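Local coordinates for high-affinity zinc uptake system protein znuA (Streptococcus suis, PDB 3MFQ), which binds zinc and probably delivers metal ions, as the solute-binding lipoprotein of a metal-uptake ABC transporter, to its membrane permease, at residues P7-L16 with A56-E67; R164-A172 with I216-M227. All coordinates share one frame; numbering follows the deposited sequence.

Interaction 1: residues P7-L16 with A56-E67; sequences PRVAVTTSFL and ADLVLYHGLHFE
V9, A10 and V11 run beside L58, V59 and L60 as neighbouring parallel strands in the middle of the four-stranded sheet of one lobe, an arrangement consistent with the Rossmann-like lobes of cluster A-I (TroA-like) solute-binding proteins. The strands are joined by backbone bonds, L60 N to A10 O being the straightest (3.0 Å, 173° at the hydrogen). At the start of the pair R8 O accepts from both D57 N and L58 N, while the D57 carboxylate reaches back: its OD2 takes R8 N at 2.9 Å, met from above the carboxylate plane. On one face V9 and L58 lie side by side, CG2 of V9 3.7 Å from CB of L58, and on the other the methyl of A10 touches both A56 CB and V59 CG2.

Past the strands both chains leave the sheet, and the contact passes to side chains. T12 OG1, held between its backbone N and carbonyl carbon (chi1 48°), donates to the anti lone pair of E67 OE2 at 2.8 Å. L16, on the first turn of helix 14-24, brings CD1 to 3.3 Å from Y61 CA. The rings of F15 and H62 meet obliquely, centroids 5.5 Å apart with planes at 77°. The methyl CG2 of T13 comes to 3.6 Å from CE2 of F66.

Further out, R8 forms a salt bridge with D31 on the adjoining strand, W106 meets the rings of F15, H62 and F66, and F66 packs edge-to-face with the zinc ligand H41. E67, after the G63-F66 type I' turn, bends at chi2 to carry its carboxylate back to the end of the first strand, where H62 N adds a weak bond to the OE2 that T12 already uses.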
loop_
_atom_site.group_PDB
_atom_site.type_symbol
_atom_site.label_atom_id
_atom_site.label_comp_id
_atom_site.label_asym_id
_atom_site.label_seq_id
_atom_site.Cartn_x
_atom_site.Cartn_y
_atom_site.Cartn_z
ATOM N N PRO A 7 2.494 24.389 -12.013
ATOM C CA PRO A 7 1.535 24.102 -10.942
ATOM C C PRO A 7 2.164 23.256 -9.842
ATOM O O PRO A 7 2.972 22.369 -10.123
ATOM C CB PRO A 7 0.441 23.307 -11.659
ATOM C CG PRO A 7 0.525 23.741 -13.064
ATOM C CD PRO A 7 1.975 24.001 -13.334
ATOM N N ARG A 8 1.795 23.536 -8.598
ATOM C CA ARG A 8 2.333 22.809 -7.457
ATOM C C ARG A 8 1.276 21.878 -6.875
ATOM O O ARG A 8 0.225 22.313 -6.414
ATOM C CB ARG A 8 2.852 23.784 -6.394
ATOM C CG ARG A 8 3.598 23.131 -5.234
ATOM C CD ARG A 8 4.634 24.068 -4.637
ATOM N NE ARG A 8 5.564 24.550 -5.655
ATOM C CZ ARG A 8 6.589 23.846 -6.126
ATOM N NH1 ARG A 8 6.820 22.621 -5.672
ATOM N NH2 ARG A 8 7.383 24.364 -7.053
ATOM N N VAL A 9 1.573 20.585 -6.895
ATOM C CA VAL A 9 0.655 19.572 -6.392
ATOM C C VAL A 9 1.274 18.798 -5.240
ATOM O O VAL A 9 2.109 17.940 -5.462
ATOM C CB VAL A 9 0.264 18.590 -7.516
ATOM C CG1 VAL A 9 -0.594 17.522 -6.960
ATOM C CG2 VAL A 9 -0.389 19.331 -8.655
ATOM N N ALA A 10 0.810 19.071 -4.025
ATOM C CA ALA A 10 1.309 18.416 -2.830
ATOM C C ALA A 10 0.824 16.968 -2.792
ATOM O O ALA A 10 -0.301 16.656 -3.178
ATOM C CB ALA A 10 0.872 19.172 -1.617
ATOM N N VAL A 11 1.700 16.075 -2.359
ATOM C CA VAL A 11 1.412 14.663 -2.475
ATOM C C VAL A 11 1.891 13.935 -1.225
ATOM O O VAL A 11 3.043 14.062 -0.818
ATOM C CB VAL A 11 2.026 14.070 -3.775
ATOM C CG1 VAL A 11 1.899 15.056 -4.951
ATOM C CG2 VAL A 11 3.477 13.670 -3.555
ATOM N N THR A 12 0.979 13.196 -0.604
ATOM C CA THR A 12 1.236 12.611 0.706
ATOM C C THR A 12 2.276 11.498 0.672
ATOM O O THR A 12 3.289 11.567 1.364
ATOM C CB THR A 12 -0.061 12.096 1.369
ATOM O OG1 THR A 12 -0.802 11.308 0.429
ATOM C CG2 THR A 12 -0.921 13.266 1.819
ATOM N N THR A 13 2.033 10.477 -0.140
ATOM C CA THR A 13 2.900 9.306 -0.145
ATOM C C THR A 13 3.620 9.112 -1.469
ATOM O O THR A 13 3.233 9.677 -2.491
ATOM C CB THR A 13 2.108 8.033 0.145
ATOM O OG1 THR A 13 1.456 7.602 -1.054
ATOM C CG2 THR A 13 1.073 8.288 1.229
ATOM N N SER A 14 4.666 8.295 -1.438
ATOM C CA SER A 14 5.427 7.973 -2.634
ATOM C C SER A 14 4.537 7.337 -3.693
ATOM O O SER A 14 4.840 7.395 -4.884
ATOM C CB SER A 14 6.575 7.030 -2.286
ATOM O OG SER A 14 6.091 5.889 -1.601
ATOM N N PHE A 15 3.444 6.719 -3.256
ATOM C CA PHE A 15 2.487 6.136 -4.187
ATOM C C PHE A 15 2.013 7.204 -5.140
ATOM O O PHE A 15 2.155 7.090 -6.355
ATOM C CB PHE A 15 1.272 5.588 -3.449
ATOM C CG PHE A 15 1.560 4.387 -2.625
ATOM C CD1 PHE A 15 1.651 3.141 -3.211
ATOM C CD2 PHE A 15 1.736 4.498 -1.260
ATOM C CE1 PHE A 15 1.917 2.029 -2.451
ATOM C CE2 PHE A 15 2.001 3.391 -0.494
ATOM C CZ PHE A 15 2.093 2.153 -1.089
ATOM N N LEU A 16 1.431 8.246 -4.569
ATOM C CA LEU A 16 0.889 9.325 -5.360
ATOM C C LEU A 16 2.017 9.982 -6.146
ATOM O O LEU A 16 1.870 10.243 -7.343
ATOM C CB LEU A 16 0.147 10.310 -4.458
ATOM C CG LEU A 16 -0.844 9.576 -3.546
ATOM C CD1 LEU A 16 -1.688 10.544 -2.738
ATOM C CD2 LEU A 16 -1.728 8.634 -4.356
ATOM N N ALA A 56 0.183 24.736 -1.956
ATOM C CA ALA A 56 -0.153 23.861 -3.072
ATOM C C ALA A 56 -1.353 24.357 -3.876
ATOM O O ALA A 56 -2.323 24.871 -3.318
ATOM C CB ALA A 56 -0.394 22.441 -2.574
ATOM N N ASP A 57 -1.274 24.198 -5.192
ATOM C CA ASP A 57 -2.390 24.505 -6.074
ATOM C C ASP A 57 -3.366 23.336 -6.060
ATOM O O ASP A 57 -4.567 23.506 -6.269
ATOM C CB ASP A 57 -1.894 24.750 -7.500
ATOM C CG ASP A 57 -0.915 25.907 -7.589
ATOM O OD1 ASP A 57 -1.095 26.907 -6.862
ATOM O OD2 ASP A 57 0.036 25.818 -8.394
ATOM N N LEU A 58 -2.829 22.147 -5.811
ATOM C CA LEU A 58 -3.621 20.925 -5.740
ATOM C C LEU A 58 -3.000 19.983 -4.721
ATOM O O LEU A 58 -1.791 19.776 -4.717
ATOM C CB LEU A 58 -3.677 20.239 -7.110
ATOM C CG LEU A 58 -4.287 18.837 -7.168
ATOM C CD1 LEU A 58 -5.758 18.878 -6.791
ATOM C CD2 LEU A 58 -4.107 18.216 -8.545
ATOM N N VAL A 59 -3.829 19.416 -3.854
ATOM C CA VAL A 59 -3.349 18.445 -2.879
ATOM C C VAL A 59 -4.022 17.092 -3.098
ATOM O O VAL A 59 -5.247 17.008 -3.146
ATOM C CB VAL A 59 -3.591 18.925 -1.432
ATOM C CG1 VAL A 59 -3.222 17.835 -0.435
ATOM C CG2 VAL A 59 -2.803 20.198 -1.154
ATOM N N LEU A 60 -3.220 16.041 -3.238
ATOM C CA LEU A 60 -3.752 14.698 -3.467
ATOM C C LEU A 60 -3.343 13.727 -2.364
ATOM O O LEU A 60 -2.184 13.705 -1.943
ATOM C CB LEU A 60 -3.303 14.163 -4.827
ATOM C CG LEU A 60 -4.003 14.740 -6.057
ATOM C CD1 LEU A 60 -3.300 14.302 -7.330
ATOM C CD2 LEU A 60 -5.467 14.329 -6.077
ATOM N N TYR A 61 -4.300 12.927 -1.901
ATOM C CA TYR A 61 -4.036 11.940 -0.858
ATOM C C TYR A 61 -4.921 10.706 -1.009
ATOM O O TYR A 61 -5.894 10.714 -1.764
ATOM C CB TYR A 61 -4.212 12.557 0.532
ATOM C CG TYR A 61 -5.639 12.920 0.876
ATOM C CD1 TYR A 61 -6.285 13.970 0.237
ATOM C CD2 TYR A 61 -6.338 12.219 1.850
ATOM C CE1 TYR A 61 -7.589 14.306 0.553
ATOM C CE2 TYR A 61 -7.642 12.549 2.173
ATOM C CZ TYR A 61 -8.262 13.592 1.522
ATOM O OH TYR A 61 -9.561 13.920 1.843
ATOM N N HIS A 62 -4.575 9.647 -0.283
ATOM C CA HIS A 62 -5.314 8.392 -0.337
ATOM C C HIS A 62 -6.707 8.537 0.258
ATOM O O HIS A 62 -7.712 8.359 -0.428
ATOM C CB HIS A 62 -4.559 7.301 0.423
ATOM C CG HIS A 62 -3.242 6.937 -0.182
ATOM N ND1 HIS A 62 -2.262 7.870 -0.449
ATOM C CD2 HIS A 62 -2.732 5.740 -0.559
ATOM C CE1 HIS A 62 -1.213 7.265 -0.975
ATOM N NE2 HIS A 62 -1.472 5.972 -1.050
ATOM N N GLY A 63 -6.758 8.860 1.545
ATOM C CA GLY A 63 -8.013 8.905 2.269
ATOM C C GLY A 63 -8.162 7.668 3.131
ATOM O O GLY A 63 -7.171 7.013 3.457
ATOM N N LEU A 64 -9.398 7.345 3.500
ATOM C CA LEU A 64 -9.673 6.164 4.312
ATOM C C LEU A 64 -8.839 6.166 5.590
ATOM O O LEU A 64 -8.530 5.110 6.141
ATOM C CB LEU A 64 -9.401 4.889 3.512
ATOM C CG LEU A 64 -9.996 4.835 2.106
ATOM C CD1 LEU A 64 -9.767 3.467 1.484
ATOM C CD2 LEU A 64 -11.478 5.173 2.132
ATOM N N HIS A 65 -8.474 7.358 6.051
ATOM C CA HIS A 65 -7.692 7.508 7.273
ATOM C C HIS A 65 -6.314 6.862 7.154
ATOM O O HIS A 65 -5.671 6.565 8.161
ATOM C CB HIS A 65 -8.442 6.918 8.472
ATOM C CG HIS A 65 -9.713 7.633 8.810
ATOM N ND1 HIS A 65 -10.411 8.390 7.886
ATOM C CD2 HIS A 65 -10.421 7.699 9.957
ATOM C CE1 HIS A 65 -11.485 8.892 8.460
ATOM N NE2 HIS A 65 -11.521 8.489 9.718
ATOM N N PHE A 66 -5.864 6.641 5.924
ATOM C CA PHE A 66 -4.539 6.072 5.700
ATOM C C PHE A 66 -3.469 6.944 6.353
ATOM O O PHE A 66 -2.667 6.464 7.156
ATOM C CB PHE A 66 -4.266 5.897 4.202
ATOM C CG PHE A 66 -2.869 5.433 3.888
ATOM C CD1 PHE A 66 -2.244 4.478 4.676
ATOM C CD2 PHE A 66 -2.186 5.945 2.797
ATOM C CE1 PHE A 66 -0.959 4.048 4.385
ATOM C CE2 PHE A 66 -0.902 5.519 2.501
ATOM C CZ PHE A 66 -0.289 4.569 3.296
ATOM N N GLU A 67 -3.470 8.229 6.011
ATOM C CA GLU A 67 -2.556 9.181 6.621
ATOM C C GLU A 67 -2.746 9.213 8.135
ATOM O O GLU A 67 -1.850 9.615 8.869
ATOM C CB GLU A 67 -2.738 10.574 6.018
ATOM C CG GLU A 67 -2.140 10.730 4.624
ATOM C CD GLU A 67 -3.068 10.256 3.523
ATOM O OE1 GLU A 67 -4.139 9.703 3.843
ATOM O OE2 GLU A 67 -2.730 10.443 2.335
#

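Interaction 2: residues R164-A172 with I216-M227. With ZN (zinc ion), chain D.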
loop_
_atom_site.group_PDB
_atom_site.type_symbol
_atom_site.label_atom_id
_atom_site.label_comp_id
_atom_site.label_asym_id
_atom_site.label_seq_id
_atom_site.Cartn_x
_atom_site.Cartn_y
_atom_site.Cartn_z
ATOM N N ARG A 164 -1.312 -20.876 -0.293
ATOM C CA ARG A 164 -1.840 -19.534 -0.512
ATOM C C ARG A 164 -2.146 -18.837 0.805
ATOM O O ARG A 164 -3.267 -18.390 1.039
ATOM C CB ARG A 164 -3.090 -19.580 -1.390
ATOM C CG ARG A 164 -2.819 -20.057 -2.802
ATOM C CD ARG A 164 -3.510 -19.173 -3.821
ATOM N NE ARG A 164 -2.858 -19.259 -5.122
ATOM C CZ ARG A 164 -3.047 -18.395 -6.112
ATOM N NH1 ARG A 164 -3.873 -17.372 -5.954
ATOM N NH2 ARG A 164 -2.407 -18.553 -7.261
ATOM N N TYR A 165 -1.136 -18.749 1.662
ATOM C CA TYR A 165 -1.278 -18.099 2.955
ATOM C C TYR A 165 -0.143 -17.115 3.195
ATOM O O TYR A 165 1.019 -17.503 3.300
ATOM C CB TYR A 165 -1.320 -19.138 4.072
ATOM C CG TYR A 165 -2.564 -19.990 4.057
ATOM C CD1 TYR A 165 -2.628 -21.148 3.296
ATOM C CD2 TYR A 165 -3.677 -19.633 4.804
ATOM C CE1 TYR A 165 -3.765 -21.929 3.281
ATOM C CE2 TYR A 165 -4.819 -20.408 4.796
ATOM C CZ TYR A 165 -4.858 -21.554 4.033
ATOM O OH TYR A 165 -5.995 -22.327 4.024
ATOM N N LEU A 166 -0.494 -15.838 3.283
ATOM C CA LEU A 166 0.489 -14.778 3.442
ATOM C C LEU A 166 0.527 -14.293 4.884
ATOM O O LEU A 166 -0.514 -14.054 5.493
ATOM C CB LEU A 166 0.155 -13.617 2.507
ATOM C CG LEU A 166 1.112 -12.428 2.475
ATOM C CD1 LEU A 166 2.502 -12.870 2.062
ATOM C CD2 LEU A 166 0.588 -11.368 1.526
ATOM N N VAL A 167 1.731 -14.153 5.428
ATOM C CA VAL A 167 1.895 -13.651 6.786
ATOM C C VAL A 167 2.722 -12.374 6.788
ATOM O O VAL A 167 3.875 -12.367 6.360
ATOM C CB VAL A 167 2.562 -14.687 7.702
ATOM C CG1 VAL A 167 2.694 -14.132 9.110
ATOM C CG2 VAL A 167 1.761 -15.976 7.708
ATOM N N THR A 168 2.123 -11.295 7.277
ATOM C CA THR A 168 2.764 -9.992 7.262
ATOM C C THR A 168 2.639 -9.332 8.630
ATOM O O THR A 168 1.796 -9.728 9.431
ATOM C CB THR A 168 2.135 -9.088 6.190
ATOM O OG1 THR A 168 0.758 -8.858 6.508
ATOM C CG2 THR A 168 2.228 -9.746 4.825
ATOM N N PRO A 169 3.487 -8.328 8.902
ATOM C CA PRO A 169 3.507 -7.598 10.176
ATOM C C PRO A 169 2.162 -6.975 10.549
ATOM O O PRO A 169 1.828 -6.928 11.732
ATOM C CB PRO A 169 4.545 -6.506 9.931
ATOM C CG PRO A 169 5.456 -7.088 8.920
ATOM C CD PRO A 169 4.585 -7.905 8.015
ATOM N N HIS A 170 1.406 -6.497 9.566
ATOM C CA HIS A 170 0.068 -5.983 9.842
ATOM C C HIS A 170 -0.886 -6.162 8.665
ATOM O O HIS A 170 -0.464 -6.434 7.543
ATOM C CB HIS A 170 0.115 -4.523 10.304
ATOM C CG HIS A 170 0.308 -3.535 9.197
ATOM N ND1 HIS A 170 1.513 -3.365 8.550
ATOM C CD2 HIS A 170 -0.547 -2.647 8.637
ATOM C CE1 HIS A 170 1.390 -2.423 7.632
ATOM N NE2 HIS A 170 0.149 -1.972 7.665
ATOM N N ASP A 171 -2.176 -6.014 8.940
ATOM C CA ASP A 171 -3.216 -6.273 7.953
ATOM C C ASP A 171 -3.217 -5.220 6.850
ATOM O O ASP A 171 -3.895 -4.201 6.958
ATOM C CB ASP A 171 -4.580 -6.309 8.639
ATOM C CG ASP A 171 -5.523 -7.304 8.003
ATOM O OD1 ASP A 171 -5.249 -7.735 6.862
ATOM O OD2 ASP A 171 -6.533 -7.657 8.647
ATOM N N ALA A 172 -2.464 -5.474 5.786
ATOM C CA ALA A 172 -2.317 -4.492 4.719
ATOM C C ALA A 172 -2.507 -5.100 3.335
ATOM O O ALA A 172 -2.344 -4.414 2.327
ATOM C CB ALA A 172 -0.963 -3.809 4.816
ATOM N N ILE A 216 7.085 -16.488 6.875
ATOM C CA ILE A 216 6.382 -15.271 7.256
ATOM C C ILE A 216 7.130 -14.074 6.682
ATOM O O ILE A 216 8.358 -14.075 6.615
ATOM C CB ILE A 216 6.251 -15.141 8.787
ATOM C CG1 ILE A 216 7.632 -15.101 9.444
ATOM C CG2 ILE A 216 5.430 -16.292 9.345
ATOM C CD1 ILE A 216 7.579 -15.041 10.952
ATOM N N PHE A 217 6.392 -13.058 6.257
ATOM C CA PHE A 217 6.999 -11.962 5.512
ATOM C C PHE A 217 7.310 -10.718 6.333
ATOM O O PHE A 217 6.751 -10.505 7.409
ATOM C CB PHE A 217 6.148 -11.604 4.295
ATOM C CG PHE A 217 6.269 -12.587 3.172
ATOM C CD1 PHE A 217 5.539 -13.764 3.181
ATOM C CD2 PHE A 217 7.122 -12.343 2.109
ATOM C CE1 PHE A 217 5.652 -14.674 2.147
ATOM C CE2 PHE A 217 7.240 -13.250 1.071
ATOM C CZ PHE A 217 6.503 -14.417 1.091
ATOM N N THR A 218 8.215 -9.907 5.795
ATOM C CA THR A 218 8.683 -8.691 6.446
ATOM C C THR A 218 8.441 -7.486 5.541
ATOM O O THR A 218 8.531 -7.594 4.319
ATOM C CB THR A 218 10.185 -8.794 6.780
ATOM O OG1 THR A 218 10.357 -9.583 7.963
ATOM C CG2 THR A 218 10.786 -7.419 7.012
ATOM N N GLU A 219 8.125 -6.341 6.141
ATOM C CA GLU A 219 7.847 -5.128 5.377
ATOM C C GLU A 219 8.801 -3.999 5.753
ATOM O O GLU A 219 9.346 -3.974 6.856
ATOM C CB GLU A 219 6.399 -4.687 5.581
ATOM C CG GLU A 219 6.096 -4.238 6.994
ATOM C CD GLU A 219 4.614 -4.086 7.252
ATOM O OE1 GLU A 219 3.822 -4.343 6.323
ATOM O OE2 GLU A 219 4.242 -3.715 8.384
ATOM N N SER A 220 8.986 -3.062 4.827
ATOM C CA SER A 220 9.977 -1.999 4.970
ATOM C C SER A 220 9.577 -0.892 5.945
ATOM O O SER A 220 10.435 -0.160 6.437
ATOM C CB SER A 220 10.287 -1.383 3.603
ATOM O OG SER A 220 9.136 -0.760 3.056
ATOM N N THR A 221 8.284 -0.766 6.222
ATOM C CA THR A 221 7.797 0.333 7.051
ATOM C C THR A 221 7.706 0.021 8.547
ATOM O O THR A 221 7.542 0.931 9.358
ATOM C CB THR A 221 6.440 0.875 6.547
ATOM O OG1 THR A 221 5.651 -0.206 6.037
ATOM C CG2 THR A 221 6.653 1.898 5.444
ATOM N N THR A 222 7.819 -1.252 8.918
ATOM C CA THR A 222 7.779 -1.623 10.336
ATOM C C THR A 222 9.012 -2.411 10.774
ATOM O O THR A 222 9.747 -2.945 9.947
ATOM C CB THR A 222 6.509 -2.430 10.700
ATOM O OG1 THR A 222 6.458 -3.633 9.923
ATOM C CG2 THR A 222 5.257 -1.609 10.439
ATOM N N ASN A 223 9.227 -2.478 12.085
ATOM C CA ASN A 223 10.374 -3.183 12.649
ATOM C C ASN A 223 10.257 -4.697 12.513
ATOM O O ASN A 223 9.395 -5.317 13.134
ATOM C CB ASN A 223 10.561 -2.812 14.120
ATOM C CG ASN A 223 10.820 -1.334 14.318
ATOM O OD1 ASN A 223 11.449 -0.686 13.483
ATOM N ND2 ASN A 223 10.335 -0.792 15.431
ATOM N N PRO A 224 11.139 -5.298 11.700
ATOM C CA PRO A 224 11.156 -6.737 11.410
ATOM C C PRO A 224 11.308 -7.603 12.660
ATOM O O PRO A 224 11.097 -8.814 12.591
ATOM C CB PRO A 224 12.387 -6.896 10.510
ATOM C CG PRO A 224 12.578 -5.556 9.892
ATOM C CD PRO A 224 12.172 -4.572 10.942
ATOM N N GLU A 225 11.667 -6.990 13.783
ATOM C CA GLU A 225 11.825 -7.719 15.036
ATOM C C GLU A 225 10.539 -8.456 15.380
ATOM O O GLU A 225 10.566 -9.585 15.866
ATOM C CB GLU A 225 12.189 -6.761 16.169
ATOM C CG GLU A 225 13.443 -7.155 16.930
ATOM C CD GLU A 225 13.341 -8.532 17.558
ATOM O OE1 GLU A 225 14.094 -9.436 17.135
ATOM O OE2 GLU A 225 12.511 -8.711 18.474
ATOM N N ARG A 226 9.414 -7.802 15.118
ATOM C CA ARG A 226 8.108 -8.374 15.395
ATOM C C ARG A 226 7.937 -9.738 14.741
ATOM O O ARG A 226 7.360 -10.648 15.333
ATOM C CB ARG A 226 7.012 -7.436 14.904
ATOM C CG ARG A 226 5.616 -7.980 15.092
ATOM C CD ARG A 226 4.622 -7.172 14.292
ATOM N NE ARG A 226 4.801 -5.741 14.502
ATOM C CZ ARG A 226 4.018 -4.809 13.971
ATOM N NH1 ARG A 226 3.001 -5.162 13.199
ATOM N NH2 ARG A 226 4.250 -3.527 14.212
ATOM N N MET A 227 8.431 -9.872 13.514
ATOM C CA MET A 227 8.293 -11.124 12.780
ATOM C C MET A 227 9.311 -12.155 13.248
ATOM O O MET A 227 9.103 -13.356 13.090
ATOM C CB MET A 227 8.416 -10.892 11.272
ATOM C CG MET A 227 7.364 -9.952 10.706
ATOM S SD MET A 227 5.671 -10.495 11.012
ATOM C CE MET A 227 5.515 -11.834 9.837
HETATM ZN ZN ZN D . -0.594 -0.214 6.631
HETATM O O HOH W 1 1.440 -5.866 5.904
#
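L166 leads the strand into the contact by setting its CD1 3.4 Å from CD1 of F217, the two side chains crossing at about a right angle. V167 joins strand 165-167 to strand 215-217 through its carbonyl, which accepts F217 N at 2.6 Å, while its CG1 touches I216 CG2 and M227 CE. Both strands probably belong to the second lobe of the TroA-like fold, across the zinc site from the 8-11/58-61 sheet. T168 reaches ahead in its own segment, OG1 donating to H170 O from above the carbonyl plane. P169 makes the most extensive contact with 216-227: its ring passes alongside E219 and meets M227, CG to CG at 3.9 Å. Its carbonyl O receives R226 NH1 at 2.6 Å, in the guanidinium plane but well above the carbonyl plane.

H170 holds CG between its backbone N and carbonyl carbon (chi1 78°), which turns the ring between metal and carboxylate. NE2 binds the zinc ion at 2.2 Å, with H41, H104 and D254 completing the site, and ND1 donates in the ring plane to the syn lone pair of E219 OE2 at 2.8 Å. T222 OG1 takes that oxygen's anti lone pair, and S253 and a water reach E219 OE1. Second-shell E219, gripped through both oxygens, helps the zinc bond fix the ring's rotation and probably makes NE2 a stronger donor.

The two contacts lie on opposite sides of the chain's centre, about 25 Å apart between centres, and no secondary-structure element is common to both. Each is largely buried and includes strands, but only interaction 1 pairs them in a sheet; it begins with that pairing and continues through side chains, whereas interaction 2 has one backbone bond between strands and then turns to side-chain chemistry. Both end near the zinc ion: 164-172 supplies the ligand H170, while 56-67 brings the side chain of F66 to about 5 Å from the zinc ion and against H41, another ligand. Interaction 1 therefore meets the site through aromatic packing, interaction 2 through direct coordination backed by a carboxylate.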